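Local coordinates for enoyl-CoA hydratase/isomerase (Mycobacterium abscessus, PDB 3QXZ), which probably acts on enoyl-CoA thioesters as a crotonase-family hydratase or isomerase, adding water across the double bond or shifting its position, at residues P92-E96 / L118-I122; R123-E127 / V189-A193; R214-D218 / V229-E233. One frame throughout, in Å; residues are numbered along the deposited sequence. Where two conformers were deposited one is given.

Contact 1: residues P92-E96 / L118-I122; sequences PAAFE and LHADI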
ATOM      1  N   PRO A  92      -9.094  23.603   0.463  1.00 15.97           N
ATOM      2  CA  PRO A  92      -8.583  22.378  -0.149  1.00 15.18           C
ATOM      3  C   PRO A  92      -7.871  21.495   0.865  1.00 14.10           C
ATOM      4  O   PRO A  92      -7.440  21.977   1.940  1.00 14.98           O
ATOM      5  CB  PRO A  92      -7.555  22.903  -1.151  1.00 14.95           C
ATOM      6  CG  PRO A  92      -7.065  24.161  -0.543  1.00 16.39           C
ATOM      7  CD  PRO A  92      -8.317  24.779   0.046  1.00 16.19           C
ATOM      8  N   ALA A  93      -7.745  20.223   0.518  1.00 12.86           N
ATOM      9  CA  ALA A  93      -6.976  19.255   1.320  1.00 11.16           C
ATOM     10  C   ALA A  93      -5.497  19.495   1.008  1.00 10.43           C
ATOM     11  O   ALA A  93      -5.136  19.949  -0.081  1.00 10.22           O
ATOM     12  CB  ALA A  93      -7.351  17.853   0.950  1.00 12.53           C
ATOM     13  N   ALA A  94      -4.630  19.167   1.953  1.00  8.88           N
ATOM     14  CA  ALA A  94      -3.197  19.378   1.757  1.00  8.63           C
ATOM     15  C   ALA A  94      -2.690  18.676   0.489  1.00  8.24           C
ATOM     16  O   ALA A  94      -1.810  19.216  -0.207  1.00  8.17           O
ATOM     17  CB  ALA A  94      -2.429  18.924   2.986  1.00  8.78           C
ATOM     18  N   PHE A  95      -3.236  17.489   0.191  1.00  7.62           N
ATOM     19  CA  PHE A  95      -2.767  16.707  -0.960  1.00  7.83           C
ATOM     20  C   PHE A  95      -3.229  17.281  -2.318  1.00  7.75           C
ATOM     21  O   PHE A  95      -2.827  16.750  -3.354  1.00  8.88           O
ATOM     22  CB  PHE A  95      -3.128  15.206  -0.814  1.00  9.04           C
ATOM     23  CG  PHE A  95      -4.590  14.942  -0.750  1.00  9.05           C
ATOM     24  CD1 PHE A  95      -5.372  14.956  -1.907  1.00 10.43           C
ATOM     25  CD2 PHE A  95      -5.199  14.679   0.477  1.00 11.14           C
ATOM     26  CE1 PHE A  95      -6.760  14.740  -1.844  1.00 12.17           C
ATOM     27  CE2 PHE A  95      -6.580  14.450   0.553  1.00 14.14           C
ATOM     28  CZ  PHE A  95      -7.355  14.482  -0.591  1.00 14.86           C
ATOM     29  N   GLU A  96      -4.038  18.344  -2.305  1.00  8.68           N
ATOM     30  CA  GLU A  96      -4.459  19.019  -3.531  0.70  9.06           C
ATOM     31  C   GLU A  96      -3.518  20.158  -3.903  1.00  9.23           C
ATOM     32  O   GLU A  96      -3.638  20.731  -4.993  1.00 10.99           O
ATOM     33  CB  GLU A  96      -5.893  19.559  -3.372  0.70  9.82           C
ATOM     34  CG  GLU A  96      -6.919  18.428  -3.373  0.70 11.33           C
ATOM     35  CD  GLU A  96      -8.355  18.817  -3.030  0.70 16.00           C
ATOM     36  OE1 GLU A  96      -8.592  19.762  -2.273  0.70 13.64           O
ATOM     37  OE2 GLU A  96      -9.271  18.100  -3.494  0.70 19.93           O
ATOM     38  N   LEU A 118      -3.603  12.937   8.089  1.00  7.06           N
ATOM     39  CA  LEU A 118      -3.416  12.012   6.963  1.00  7.06           C
ATOM     40  C   LEU A 118      -3.432  12.715   5.606  1.00  7.64           C
ATOM     41  O   LEU A 118      -3.083  12.095   4.609  1.00  8.31           O
ATOM     42  CB  LEU A 118      -4.450  10.890   6.979  1.00  7.20           C
ATOM     43  CG  LEU A 118      -4.456   9.965   8.190  1.00  7.72           C
ATOM     44  CD1 LEU A 118      -5.555   8.913   7.985  1.00  8.50           C
ATOM     45  CD2 LEU A 118      -3.090   9.288   8.465  1.00  8.29           C
ATOM     46  N   HIS A 119      -3.820  13.998   5.540  1.00  7.13           N
ATOM     47  CA  HIS A 119      -3.771  14.707   4.251  1.00  7.41           C
ATOM     48  C   HIS A 119      -2.351  15.111   3.890  1.00  7.04           C
ATOM     49  O   HIS A 119      -2.084  15.391   2.715  1.00  7.91           O
ATOM     50  CB  HIS A 119      -4.612  15.977   4.278  1.00  7.67           C
ATOM     51  CG  HIS A 119      -6.078  15.740   4.381  1.00  7.44           C
ATOM     52  ND1 HIS A 119      -6.977  16.778   4.382  1.00 11.13           N
ATOM     53  CD2 HIS A 119      -6.800  14.600   4.481  1.00  9.24           C
ATOM     54  CE1 HIS A 119      -8.203  16.285   4.471  1.00 10.37           C
ATOM     55  NE2 HIS A 119      -8.123  14.970   4.540  1.00 10.71           N
ATOM     56  N   ALA A 120      -1.459  15.208   4.878  1.00  7.12           N
ATOM     57  CA  ALA A 120      -0.099  15.686   4.629  1.00  7.23           C
ATOM     58  C   ALA A 120       0.707  14.670   3.808  1.00  6.67           C
ATOM     59  O   ALA A 120       0.420  13.463   3.812  1.00  6.97           O
ATOM     60  CB  ALA A 120       0.630  15.987   5.949  1.00  8.02           C
ATOM     61  N   ASP A 121       1.719  15.159   3.096  1.00  6.95           N
ATOM     62  CA  ASP A 121       2.602  14.257   2.347  1.00  6.97           C
ATOM     63  C   ASP A 121       3.407  13.355   3.263  1.00  7.02           C
ATOM     64  O   ASP A 121       3.634  12.175   2.965  1.00  8.09           O
ATOM     65  CB  ASP A 121       3.544  15.091   1.483  1.00  7.43           C
ATOM     66  CG  ASP A 121       2.806  15.992   0.541  1.00  7.55           C
ATOM     67  OD1 ASP A 121       1.936  15.474  -0.202  1.00  8.03           O
ATOM     68  OD2 ASP A 121       3.070  17.216   0.544  1.00  7.66           O
ATOM     69  N   ILE A 122       3.845  13.940   4.370  1.00  7.79           N
ATOM     70  CA  ILE A 122       4.835  13.333   5.258  1.00  8.08           C
ATOM     71  C   ILE A 122       4.365  13.579   6.695  1.00  7.75           C
ATOM     72  O   ILE A 122       3.871  14.670   7.014  1.00  8.07           O
ATOM     73  CB  ILE A 122       6.212  13.985   5.011  1.00  8.17           C
ATOM     74  CG1 ILE A 122       6.698  13.690   3.575  1.00 10.42           C
ATOM     75  CG2 ILE A 122       7.259  13.561   6.096  1.00  9.40           C
ATOM     76  CD1 ILE A 122       7.801  14.669   3.040  1.00 11.25           C
TER
HETATM   77  O   HOH W   1      -6.058  19.176   4.518  1.00 11.05           O
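The imidazole of His119 overlaps the edge of the Phe95 ring and lies beside Ala93. The edge of the Phe95 ring meets the face of the His119 ring in a T-shaped (edge-to-face) stack. The ring centres are 5.4 Å apart and the planes stand at 80°. The closest atoms of the two rings are Phe95 CE2 and His119 CD2, at 3.9 Å. Phe95 has chi1 near +60° (p), which lays its ring back along the segment, past Ala93 CB, so that the CE2 edge reaches the imidazole. Ala93 CB is 3.6 Å from His119 ND1. Ala94 CB is 3.6 Å from the carbonyl O of His119 and 3.9 Å from His119 CB. The polar link is one water, 2.9 Å from Ala94 N, whose proton it accepts, and 2.6 Å from His119 ND1. The other ring nitrogen, His119 NE2, is hydrogen-bonded to the carbonyl of Ala144, so both ring nitrogens have a polar partner. The 92-96 segment is braced internally. Glu96 N donates to Ala93 O at 3.0 Å, and Ala93 N donates to Glu96 OE1 at 3.0 Å, around a short 3-10 turn. The contact is buried packing of two loops near the centre of the crotonase-fold chain. The 92-96 loop leads toward strand 101-105, and the 118-122 loop joins helix 112-117 to strand 122-126. Ala94 and Ala120 both rest on Val101 of strand 101-105, Ala94 also touches Tyr43 of helix 33-48, and Phe95 meets Trp217 of helix 206-222.

Contact 2: residues R123-E127 / V189-A193; sequences RILAE and VLGAA
An extended strand, 123-126, packs against one turn and more of alpha helix, 189-193. Their axes approach to 8.6 Å and run nearly antiparallel, with an angle of 163° between their N-to-C directions. The register places Ala126 CA 6.3 Å from Val189 CA. Strand phi/psi values are near -118/124 at Ile124 and -112/145 at Leu125. Helix values stay near -63/-44, and Ala193 N donates to Val189 O at 3.0 Å. Val189, chi1 t, points toward the strand. Val189 CG1 lies 3.5 Å from Ile124 O and 3.9 Å from Ile124 CG2. Val189 CG2 lies 3.7 Å from Ala126 N and 4.1 Å from Ala126 CB. Leu190 points away from the strand, and Gly191 makes no contact with it. Ala192 points toward the strand, with CB 4.0 Å from Ile124 CD1. Ala193 points sideways, with N 3.7 Å and CB 4.1 Å from Ile124 CD1. Ile124, chi1 m and chi2 t, thus reaches along the helix from Val189 to Ala193. The side chains that meet are all aliphatic, and the contact is van der Waals packing of helix on sheet, characteristic of the layered crotonase fold. Strand 122-126 lies between strands 101-105 and 182-184 in the sheet. Helix 186-203 packs on one face of that sheet, with Ala192 on Leu184, Ala193 on Ile102 and Leu190 on Val56 of strand 54-59.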
ATOM      1  N   ARG A 123       4.483  12.563   7.547  1.00  7.87           N
ATOM      2  CA  ARG A 123       4.133  12.671   8.972  1.00  7.80           C
ATOM      3  C   ARG A 123       5.295  12.222   9.846  1.00  8.09           C
ATOM      4  O   ARG A 123       5.876  11.159   9.631  1.00  8.09           O
ATOM      5  CB  ARG A 123       2.905  11.811   9.310  1.00  7.37           C
ATOM      6  CG  ARG A 123       1.576  12.510   9.054  1.00  8.16           C
ATOM      7  CD  ARG A 123       0.366  11.545   9.038  1.00  7.69           C
ATOM      8  NE  ARG A 123       0.507  10.584   7.944  1.00  7.26           N
ATOM      9  CZ  ARG A 123       0.375  10.888   6.663  1.00  6.25           C
ATOM     10  NH1 ARG A 123      -0.007  12.107   6.269  1.00  6.87           N
ATOM     11  NH2 ARG A 123       0.662   9.965   5.769  1.00  7.95           N
ATOM     12  N   ILE A 124       5.587  13.044  10.850  1.00  8.44           N
ATOM     13  CA  ILE A 124       6.519  12.665  11.911  1.00  9.53           C
ATOM     14  C   ILE A 124       5.697  12.684  13.188  1.00  9.27           C
ATOM     15  O   ILE A 124       5.062  13.711  13.502  1.00  9.64           O
ATOM     16  CB  ILE A 124       7.700  13.653  11.989  1.00 10.01           C
ATOM     17  CG1 ILE A 124       8.472  13.663  10.656  1.00 11.03           C
ATOM     18  CG2 ILE A 124       8.641  13.274  13.163  1.00 11.73           C
ATOM     19  CD1 ILE A 124       9.596  14.725  10.634  1.00 14.51           C
ATOM     20  N   LEU A 125       5.677  11.551  13.900  1.00  9.32           N
ATOM     21  CA  LEU A 125       4.833  11.397  15.103  1.00 10.15           C
ATOM     22  C   LEU A 125       5.633  11.298  16.396  1.00 10.80           C
ATOM     23  O   LEU A 125       6.703  10.694  16.440  1.00 11.18           O
ATOM     24  CB  LEU A 125       3.896  10.172  14.978  1.00 10.50           C
ATOM     25  CG  LEU A 125       2.520  10.386  14.345  1.00  9.48           C
ATOM     26  CD1 LEU A 125       2.602  10.885  12.905  1.00  9.51           C
ATOM     27  CD2 LEU A 125       1.712   9.069  14.390  1.00 11.16           C
ATOM     28  N   ALA A 126       5.055  11.869  17.441  1.00 10.64           N
ATOM     29  CA  ALA A 126       5.610  11.808  18.796  1.00 11.57           C
ATOM     30  C   ALA A 126       5.396  10.415  19.387  1.00 11.89           C
ATOM     31  O   ALA A 126       4.261   9.913  19.426  1.00 11.73           O
ATOM     32  CB  ALA A 126       4.927  12.841  19.662  1.00 11.42           C
ATOM     33  N   GLU A 127       6.470   9.826  19.925  1.00 12.97           N
ATOM     34  CA  GLU A 127       6.371   8.516  20.585  1.00 14.74           C
ATOM     35  C   GLU A 127       5.382   8.468  21.755  1.00 15.29           C
ATOM     36  O   GLU A 127       4.761   7.429  22.013  1.00 16.83           O
ATOM     37  CB  GLU A 127       7.767   8.035  21.015  1.00 16.57           C
ATOM     38  CG  GLU A 127       8.597   7.577  19.817  1.00 19.48           C
ATOM     39  CD  GLU A 127      10.096   7.524  20.101  1.00 25.37           C
ATOM     40  OE1 GLU A 127      10.508   7.752  21.259  1.00 27.45           O
ATOM     41  OE2 GLU A 127      10.866   7.254  19.154  1.00 30.29           O
ATOM     42  N   VAL A 189      10.075  16.382  17.530  1.00 13.53           N
ATOM     43  CA  VAL A 189       9.262  16.232  16.301  1.00 12.05           C
ATOM     44  C   VAL A 189       9.254  17.482  15.412  1.00 12.12           C
ATOM     45  O   VAL A 189       9.540  17.388  14.200  1.00 12.26           O
ATOM     46  CB  VAL A 189       7.815  15.826  16.661  1.00 11.23           C
ATOM     47  CG1 VAL A 189       6.901  15.908  15.433  1.00 11.12           C
ATOM     48  CG2 VAL A 189       7.779  14.394  17.230  1.00 12.62           C
ATOM     49  N   LEU A 190       8.946  18.644  15.985  1.00 13.14           N
ATOM     50  CA  LEU A 190       8.867  19.855  15.188  1.00 13.10           C
ATOM     51  C   LEU A 190      10.216  20.214  14.574  1.00 13.33           C
ATOM     52  O   LEU A 190      10.292  20.569  13.401  1.00 13.04           O
ATOM     53  CB  LEU A 190       8.293  21.024  16.003  1.00 13.43           C
ATOM     54  CG  LEU A 190       8.137  22.360  15.255  1.00 14.54           C
ATOM     55  CD1 LEU A 190       7.320  22.251  13.943  1.00 14.35           C
ATOM     56  CD2 LEU A 190       7.536  23.417  16.209  1.00 14.62           C
ATOM     57  N   GLY A 191      11.293  20.112  15.358  1.00 13.94           N
ATOM     58  CA  GLY A 191      12.630  20.394  14.848  1.00 14.01           C
ATOM     59  C   GLY A 191      13.004  19.498  13.678  1.00 13.25           C
ATOM     60  O   GLY A 191      13.621  19.956  12.718  1.00 13.76           O
ATOM     61  N   ALA A 192      12.638  18.215  13.748  1.00 12.77           N
ATOM     62  CA  ALA A 192      12.924  17.310  12.634  1.00 12.77           C
ATOM     63  C   ALA A 192      12.126  17.707  11.390  1.00 11.66           C
ATOM     64  O   ALA A 192      12.649  17.694  10.276  1.00 11.80           O
ATOM     65  CB  ALA A 192      12.630  15.858  13.013  1.00 12.83           C
ATOM     66  N   ALA A 193      10.862  18.070  11.579  1.00 11.80           N
ATOM     67  CA  ALA A 193      10.029  18.508  10.464  1.00 11.58           C
ATOM     68  C   ALA A 193      10.603  19.779   9.808  1.00 11.65           C
ATOM     69  O   ALA A 193      10.649  19.898   8.575  1.00 11.19           O
ATOM     70  CB  ALA A 193       8.594  18.725  10.926  1.00 12.18           C
TER

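Contact 3: residues R214-D218 / V229-E233; sequences RLLWD and VAARE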
ATOM      1  N   ARG A 214       2.038  16.996  -7.491  1.00  6.74           N
ATOM      2  CA  ARG A 214       0.760  16.962  -8.192  1.00  7.10           C
ATOM      3  C   ARG A 214       0.569  15.728  -9.038  1.00  7.15           C
ATOM      4  O   ARG A 214      -0.563  15.247  -9.137  1.00  6.94           O
ATOM      5  CB  ARG A 214       0.553  18.245  -8.997  1.00  7.64           C
ATOM      6  CG  ARG A 214       0.334  19.437  -8.057  1.00  9.22           C
ATOM      7  CD  ARG A 214      -1.135  19.750  -7.759  1.00 10.67           C
ATOM      8  NE  ARG A 214      -2.032  18.613  -7.637  1.00  9.10           N
ATOM      9  CZ  ARG A 214      -2.233  17.897  -6.529  1.00  7.50           C
ATOM     10  NH1 ARG A 214      -3.127  16.904  -6.560  1.00  8.72           N
ATOM     11  NH2 ARG A 214      -1.522  18.123  -5.409  1.00  8.84           N
ATOM     12  N   LEU A 215       1.630  15.175  -9.630  1.00  6.53           N
ATOM     13  CA  LEU A 215       1.449  13.929 -10.388  1.00  6.56           C
ATOM     14  C   LEU A 215       1.185  12.761  -9.429  1.00  6.04           C
ATOM     15  O   LEU A 215       0.270  11.953  -9.656  1.00  6.73           O
ATOM     16  CB  LEU A 215       2.642  13.654 -11.314  1.00  6.64           C
ATOM     17  CG  LEU A 215       2.544  12.351 -12.119  1.00  6.26           C
ATOM     18  CD1 LEU A 215       1.216  12.212 -12.885  1.00  7.77           C
ATOM     19  CD2 LEU A 215       3.706  12.301 -13.083  1.00  7.41           C
ATOM     20  N   LEU A 216       1.965  12.676  -8.357  1.00  6.44           N
ATOM     21  CA  LEU A 216       1.743  11.620  -7.376  1.00  6.11           C
ATOM     22  C   LEU A 216       0.270  11.594  -6.929  1.00  6.72           C
ATOM     23  O   LEU A 216      -0.391  10.544  -6.972  1.00  7.33           O
ATOM     24  CB  LEU A 216       2.686  11.798  -6.178  1.00  6.91           C
ATOM     25  CG  LEU A 216       2.527  10.808  -5.026  1.00  7.81           C
ATOM     26  CD1 LEU A 216       3.057   9.461  -5.358  1.00 11.50           C
ATOM     27  CD2 LEU A 216       3.255  11.376  -3.794  1.00 11.18           C
ATOM     28  N   TRP A 217      -0.230  12.753  -6.522  1.00  6.30           N
ATOM     29  CA  TRP A 217      -1.566  12.806  -5.960  1.00  6.92           C
ATOM     30  C   TRP A 217      -2.665  12.832  -7.018  1.00  6.51           C
ATOM     31  O   TRP A 217      -3.695  12.172  -6.813  1.00  7.74           O
ATOM     32  CB  TRP A 217      -1.694  13.969  -4.986  1.00  7.15           C
ATOM     33  CG  TRP A 217      -1.012  13.733  -3.681  1.00  6.28           C
ATOM     34  CD1 TRP A 217       0.090  14.379  -3.178  1.00  7.48           C
ATOM     35  CD2 TRP A 217      -1.403  12.772  -2.699  1.00  7.65           C
ATOM     36  NE1 TRP A 217       0.413  13.867  -1.933  1.00  8.47           N
ATOM     37  CE2 TRP A 217      -0.499  12.889  -1.615  1.00  8.27           C
ATOM     38  CE3 TRP A 217      -2.447  11.823  -2.622  1.00  8.39           C
ATOM     39  CZ2 TRP A 217      -0.609  12.109  -0.467  1.00  9.34           C
ATOM     40  CZ3 TRP A 217      -2.554  11.047  -1.473  1.00 10.19           C
ATOM     41  CH2 TRP A 217      -1.623  11.179  -0.417  1.00  9.83           C
ATOM     42  N   ASP A 218      -2.499  13.567  -8.126  1.00  6.32           N
ATOM     43  CA  ASP A 218      -3.541  13.526  -9.177  1.00  6.81           C
ATOM     44  C   ASP A 218      -3.767  12.111  -9.647  1.00  6.65           C
ATOM     45  O   ASP A 218      -4.907  11.711  -9.889  1.00  7.27           O
ATOM     46  CB  ASP A 218      -3.196  14.365 -10.411  1.00  7.29           C
ATOM     47  CG  ASP A 218      -3.317  15.876 -10.189  1.00  8.70           C
ATOM     48  OD1 ASP A 218      -3.891  16.344  -9.173  1.00  9.30           O
ATOM     49  OD2 ASP A 218      -2.835  16.591 -11.069  1.00  8.17           O
ATOM     50  N   VAL A 229       0.147   8.047 -16.480  1.00  6.90           N
ATOM     51  CA  VAL A 229       1.197   8.568 -15.613  1.00  6.77           C
ATOM     52  C   VAL A 229       2.520   8.677 -16.391  1.00  6.71           C
ATOM     53  O   VAL A 229       3.238   9.688 -16.264  1.00  6.86           O
ATOM     54  CB  VAL A 229       1.391   7.702 -14.346  1.00  6.18           C
ATOM     55  CG1 VAL A 229       2.538   8.275 -13.487  1.00  7.14           C
ATOM     56  CG2 VAL A 229       0.113   7.685 -13.505  1.00  7.21           C
ATOM     57  N   ALA A 230       2.849   7.667 -17.197  1.00  6.96           N
ATOM     58  CA  ALA A 230       4.111   7.695 -17.956  1.00  7.01           C
ATOM     59  C   ALA A 230       4.127   8.890 -18.912  1.00  7.34           C
ATOM     60  O   ALA A 230       5.147   9.587 -19.045  1.00  7.29           O
ATOM     61  CB  ALA A 230       4.302   6.403 -18.721  1.00  7.69           C
ATOM     62  N   ALA A 231       2.991   9.140 -19.567  1.00  6.71           N
ATOM     63  CA  ALA A 231       2.895  10.299 -20.472  1.00  7.53           C
ATOM     64  C   ALA A 231       3.043  11.611 -19.700  1.00  7.03           C
ATOM     65  O   ALA A 231       3.704  12.530 -20.186  1.00  7.50           O
ATOM     66  CB  ALA A 231       1.595  10.270 -21.258  1.00  8.60           C
ATOM     67  N   ARG A 232       2.453  11.724 -18.511  1.00  6.93           N
ATOM     68  CA  ARG A 232       2.611  12.971 -17.763  1.00  7.25           C
ATOM     69  C   ARG A 232       4.017  13.173 -17.251  1.00  7.19           C
ATOM     70  O   ARG A 232       4.473  14.305 -17.194  1.00  7.34           O
ATOM     71  CB  ARG A 232       1.569  13.171 -16.644  1.00  8.67           C
ATOM     72  CG  ARG A 232       1.590  14.655 -16.291  1.00 12.24           C
ATOM     73  CD  ARG A 232       1.287  15.173 -14.923  1.00 18.86           C
ATOM     74  NE  ARG A 232      -0.119  15.034 -14.686  1.00 14.68           N
ATOM     75  CZ  ARG A 232      -0.817  15.526 -13.638  1.00 12.24           C
ATOM     76  NH1 ARG A 232      -2.081  15.209 -13.578  1.00 11.66           N
ATOM     77  NH2 ARG A 232      -0.298  16.274 -12.663  1.00 12.66           N
ATOM     78  N   GLU A 233       4.723  12.105 -16.887  1.00  6.55           N
ATOM     79  CA  GLU A 233       6.127  12.257 -16.518  1.00  6.68           C
ATOM     80  C   GLU A 233       6.894  12.821 -17.699  1.00  6.64           C
ATOM     81  O   GLU A 233       7.733  13.730 -17.529  1.00  6.90           O
ATOM     82  CB  GLU A 233       6.736  10.908 -16.145  1.00  6.74           C
ATOM     83  CG  GLU A 233       6.328  10.392 -14.774  1.00  7.04           C
ATOM     84  CD  GLU A 233       6.946   9.054 -14.434  1.00  6.62           C
ATOM     85  OE1 GLU A 233       7.471   8.365 -15.346  1.00  7.09           O
ATOM     86  OE2 GLU A 233       6.880   8.672 -13.241  1.00  6.85           O
TER
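Asp218 is the acceptor at the centre of a salt-bridge network with Arg214 and Arg232. Asp218 OD2 takes two hydrogen bonds from the neighbouring helix, from Arg232 NH1 and Arg232 NH2, both 3.0 Å long. Asp218 OD1 is served from its own helix, by Arg214 NH1 at 2.8 Å and weakly by Arg214 NE at 3.3 Å. Arg214 NH2 donates elsewhere, to the carbonyls of Phe95 and Leu97. Leu215 CD1 lies over one face of the Arg232 guanidinium, 3.6 Å from Arg232 CD and 4.2 Å from Val229 CG1. Leu215 CD2 is 3.7 Å from Glu233 CG. The Glu233 carboxylate is taken up by His147 and the Leu145 backbone NH of a neighbouring subunit. Helices 206-222 and 226-241, joined by a short loop, form a helical hairpin. The axes of the two short segments approach to 10.9 Å at 164°, and Arg232 spans this gap. With both Asp218 oxygens satisfied by positive groups, the link between helices is electrostatic on its partly exposed side, with Leu215 giving apolar packing beside it.

In the fold
Contact 1 is the most central and is fully buried. Contact 2 is also fully buried but farther out, between the sheet and a helix packed on it. Contact 3 is peripheral and partly buried, between two C-terminal helices. The chemistry changes accordingly: an aromatic pair with a water in contact 1, aliphatic packing alone in contact 2, and charges beside a small apolar patch in contact 3. Contacts 1 and 2 share the chain running into and along strand 122-126. Contacts 1 and 3 touch directly through probable hydrogen bonds, Phe95 O to Arg214 NH2 and Asp121 OD1 to Trp217 NE1, each 2.8 Å. Contacts 2 and 3 do not touch, although helices 186-203 and 206-222 are consecutive.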